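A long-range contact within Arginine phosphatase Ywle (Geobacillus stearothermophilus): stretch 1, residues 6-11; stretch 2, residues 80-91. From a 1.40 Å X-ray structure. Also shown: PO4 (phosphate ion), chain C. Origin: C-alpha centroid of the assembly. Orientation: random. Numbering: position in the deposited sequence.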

# COMPACT_ATOMS: atom_id res chain seq x y z
N LEU A 6 4.79 -15.50 7.42
CA LEU A 6 4.80 -14.04 7.41
C LEU A 6 3.37 -13.52 7.29
O LEU A 6 2.71 -13.73 6.28
N PHE A 7 2.89 -12.85 8.34
CA PHE A 7 1.55 -12.26 8.29
C PHE A 7 1.65 -10.82 7.85
O PHE A 7 2.55 -10.10 8.27
N VAL A 8 0.72 -10.39 6.99
CA VAL A 8 0.81 -9.06 6.39
C VAL A 8 -0.50 -8.27 6.42
O VAL A 8 -1.55 -8.79 6.05
N CYS A 9 -0.45 -7.02 6.89
CA CYS A 9 -1.54 -6.06 6.70
C CYS A 9 -0.93 -4.77 6.18
O CYS A 9 0.11 -4.83 5.54
N THR A 10 -1.53 -3.61 6.42
CA THR A 10 -0.96 -2.37 5.88
C THR A 10 0.02 -1.73 6.84
O THR A 10 1.20 -1.53 6.51
N GLY A 11 -0.46 -1.38 8.04
CA GLY A 11 0.35 -0.63 8.99
C GLY A 11 1.19 -1.49 9.92
O GLY A 11 2.08 -0.97 10.61
N LEU A 80 0.94 -14.87 4.48
CA LEU A 80 -0.47 -14.99 4.80
C LEU A 80 -1.04 -13.60 5.05
O LEU A 80 -0.80 -12.98 6.09
N ALA A 81 -1.79 -13.13 4.06
CA ALA A 81 -2.35 -11.79 4.09
C ALA A 81 -3.64 -11.75 4.91
O ALA A 81 -4.39 -12.73 4.96
N MSE A 82 -3.91 -10.61 5.52
CA MSE A 82 -5.13 -10.47 6.31
C MSE A 82 -6.38 -10.38 5.43
O MSE A 82 -7.47 -10.77 5.84
N THR A 83 -6.22 -9.85 4.22
CA THR A 83 -7.35 -9.63 3.32
C THR A 83 -6.93 -9.95 1.89
O THR A 83 -5.74 -9.98 1.59
N SER A 84 -7.90 -10.14 1.00
CA SER A 84 -7.60 -10.33 -0.41
C SER A 84 -6.93 -9.10 -1.03
O SER A 84 -6.03 -9.24 -1.87
N GLY A 85 -7.34 -7.91 -0.59
CA GLY A 85 -6.72 -6.68 -1.05
C GLY A 85 -5.23 -6.68 -0.76
O GLY A 85 -4.42 -6.31 -1.61
N HIS A 86 -4.86 -7.12 0.44
CA HIS A 86 -3.45 -7.20 0.78
C HIS A 86 -2.75 -8.25 -0.07
O HIS A 86 -1.64 -8.03 -0.55
N LYS A 87 -3.39 -9.41 -0.23
CA LYS A 87 -2.85 -10.45 -1.09
C LYS A 87 -2.58 -9.91 -2.49
O LYS A 87 -1.49 -10.10 -3.05
N ASP A 88 -3.56 -9.20 -3.05
CA ASP A 88 -3.42 -8.67 -4.40
C ASP A 88 -2.29 -7.65 -4.48
O ASP A 88 -1.51 -7.67 -5.43
N MSE A 89 -2.17 -6.78 -3.49
CA MSE A 89 -1.06 -5.83 -3.47
C MSE A 89 0.29 -6.52 -3.40
O MSE A 89 1.22 -6.14 -4.12
N ILE A 90 0.40 -7.53 -2.55
CA ILE A 90 1.66 -8.25 -2.39
C ILE A 90 2.10 -8.91 -3.69
O ILE A 90 3.26 -8.79 -4.09
N VAL A 91 1.16 -9.56 -4.37
CA VAL A 91 1.47 -10.30 -5.59
C VAL A 91 1.79 -9.35 -6.75
O VAL A 91 2.64 -9.63 -7.59

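The frame for this contact is a pair of parallel strands, and the side chains follow from it. Leu 80 N donates to Leu 6 O at 2.8 Å, Val 8 N donates to Leu 80 O at 3.1 Å, and Met 82 N donates to Val 8 O at 3.0 Å. This ladder sets Phe 7 beside Leu 80 and Val 8 beside Ala 81, so successive residues turn to alternate faces of the sheet. A CA-H...O contact from Phe 7 CA to Leu 80 O, 3.3 Å, adds to the same edge.

The apolar packing divides between those two faces. On the face that carries Phe 7 and Leu 80, Phe 7 takes chi1 m, and its CD1 lies 3.8 Å from CB of Leu 80, itself m,t. The selenomethionine Met 82, folded m,m,p, brings its terminal methyl back to the same ring, CE to Phe 7 CD1 at 3.7 Å, while its CG rests 3.8 Å from Cys 9 CB. One curled side chain thus touches two residues of the first strand. On the face shared by Val 8 and Ala 81, the small alanine projects just a methyl group, and the helix supplies a partner from beyond it: Ile 90, m,t and pointing toward the strand, sets CD1 3.7 Å from CG1 of Val 8, whose chi1 is t. Val 8 has more area covered by the opposing stretch than any other residue here. The helix axis crosses the strand at 105° and comes within 8.5 Å, and the residues it turns inward are His 86, Met 89 and Ile 90; of these, Met 89 stops short of contact. Lys 87 points away.

The polar centre is His 86, with chi1 m and its CB toward the first stretch. Its NE2 shares a hydrogen bond with OG1 of Thr 10 at 2.7 Å, the threonine being in the m rotamer; the hydroxyl lies near the ring plane, as suits a bond to a ring nitrogen. One face of the imidazole is used differently: Cys 9 CA sits 3.7 Å from the ring centroid, 14° off the normal, a CH-pi contact that lays the end of the strand over the ring face. Edge and face together hold the histidine to two consecutive residues. Within its own stretch, Thr 83 caps the helix, its OG1 (chi1 p) accepting from His 86 N at 3.0 Å, so the residue bearing the ring is also anchored through its backbone.

A phosphate ion, probably from the crystallisation liquor, sits beside the loop that follows the strand. Gly 11 N donates to its O1 at 2.8 Å and Thr 10 N to its O3 at 3.1 Å, with a weak bond from Thr 10 N to O1 at 3.4 Å. The same O3 approaches His 86 CE1 at 3.3 Å and Cys 9 CB at 3.4 Å. Cys 9, chi1 p, has its SG hydrogen-bonded elsewhere in the structure. The ion thus lies next to the Thr 10 to His 86 hydrogen bond, and both involve Thr 10.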

# COMPACT_ATOMS: atom_id res chain seq x y z
CB LEU A 6 5.63 -13.54 6.22
CG LEU A 6 5.71 -12.03 6.09
CD1 LEU A 6 6.49 -11.44 7.25
CD2 LEU A 6 6.33 -11.63 4.76
CB PHE A 7 0.87 -12.30 9.66
CG PHE A 7 0.53 -13.68 10.14
CD1 PHE A 7 -0.47 -14.42 9.52
CD2 PHE A 7 1.18 -14.23 11.23
CE1 PHE A 7 -0.80 -15.69 9.98
CE2 PHE A 7 0.85 -15.50 11.70
CZ PHE A 7 -0.15 -16.22 11.07
CB VAL A 8 1.29 -9.16 4.92
CG1 VAL A 8 1.39 -7.76 4.31
CG2 VAL A 8 2.63 -9.87 4.83
CB CYS A 9 -2.39 -5.85 7.97
SG CYS A 9 -1.53 -5.23 9.43
CB THR A 10 -2.03 -1.36 5.42
OG1 THR A 10 -2.82 -1.97 4.40
CG2 THR A 10 -1.38 -0.07 4.88
CB LEU A 80 -0.69 -15.93 6.00
CG LEU A 80 -0.18 -17.35 5.77
CD1 LEU A 80 -0.44 -18.25 7.00
CD2 LEU A 80 -0.82 -17.95 4.53
CB ALA A 81 -2.63 -11.32 2.65
CB MSE A 82 -5.04 -9.25 7.24
CG MSE A 82 -3.93 -9.34 8.31
SE MSE A 82 -4.12 -10.77 9.61
CE MSE A 82 -3.30 -12.21 8.63
CB THR A 83 -7.81 -8.15 3.33
OG1 THR A 83 -6.83 -7.32 2.69
CG2 THR A 83 -8.06 -7.65 4.75
CB SER A 84 -8.85 -10.73 -1.20
OG SER A 84 -9.86 -9.75 -1.10
CB HIS A 86 -3.27 -7.54 2.26
CG HIS A 86 -3.61 -6.41 3.18
ND1 HIS A 86 -4.61 -6.50 4.13
CD2 HIS A 86 -3.08 -5.17 3.31
CE1 HIS A 86 -4.69 -5.36 4.79
NE2 HIS A 86 -3.77 -4.54 4.32
CB LYS A 87 -3.79 -11.65 -1.16
CG LYS A 87 -3.27 -12.76 -2.08
CD LYS A 87 -4.27 -13.90 -2.20
CE LYS A 87 -4.11 -14.63 -3.52
NZ LYS A 87 -4.32 -13.69 -4.66
CB ASP A 88 -4.73 -8.04 -4.87
CG ASP A 88 -5.82 -9.07 -5.12
OD1 ASP A 88 -5.51 -10.27 -5.29
OD2 ASP A 88 -7.00 -8.67 -5.14
CB MSE A 89 -1.19 -4.84 -2.31
CG MSE A 89 -2.37 -3.89 -2.42
SE MSE A 89 -2.36 -2.54 -1.05
CE MSE A 89 -0.88 -1.49 -1.73
CB ILE A 90 1.56 -9.31 -1.28
CG1 ILE A 90 1.36 -8.60 0.06
CG2 ILE A 90 2.82 -10.18 -1.25
CD1 ILE A 90 0.80 -9.53 1.11
CB VAL A 91 0.32 -11.26 -5.95
CG1 VAL A 91 0.54 -11.87 -7.32
CG2 VAL A 91 0.21 -12.35 -4.88
P PO4 C . -4.52 -2.00 8.14
O1 PO4 C . -3.14 -1.67 8.66
O2 PO4 C . -5.08 -0.82 7.40
O3 PO4 C . -4.47 -3.20 7.26
O4 PO4 C . -5.40 -2.25 9.34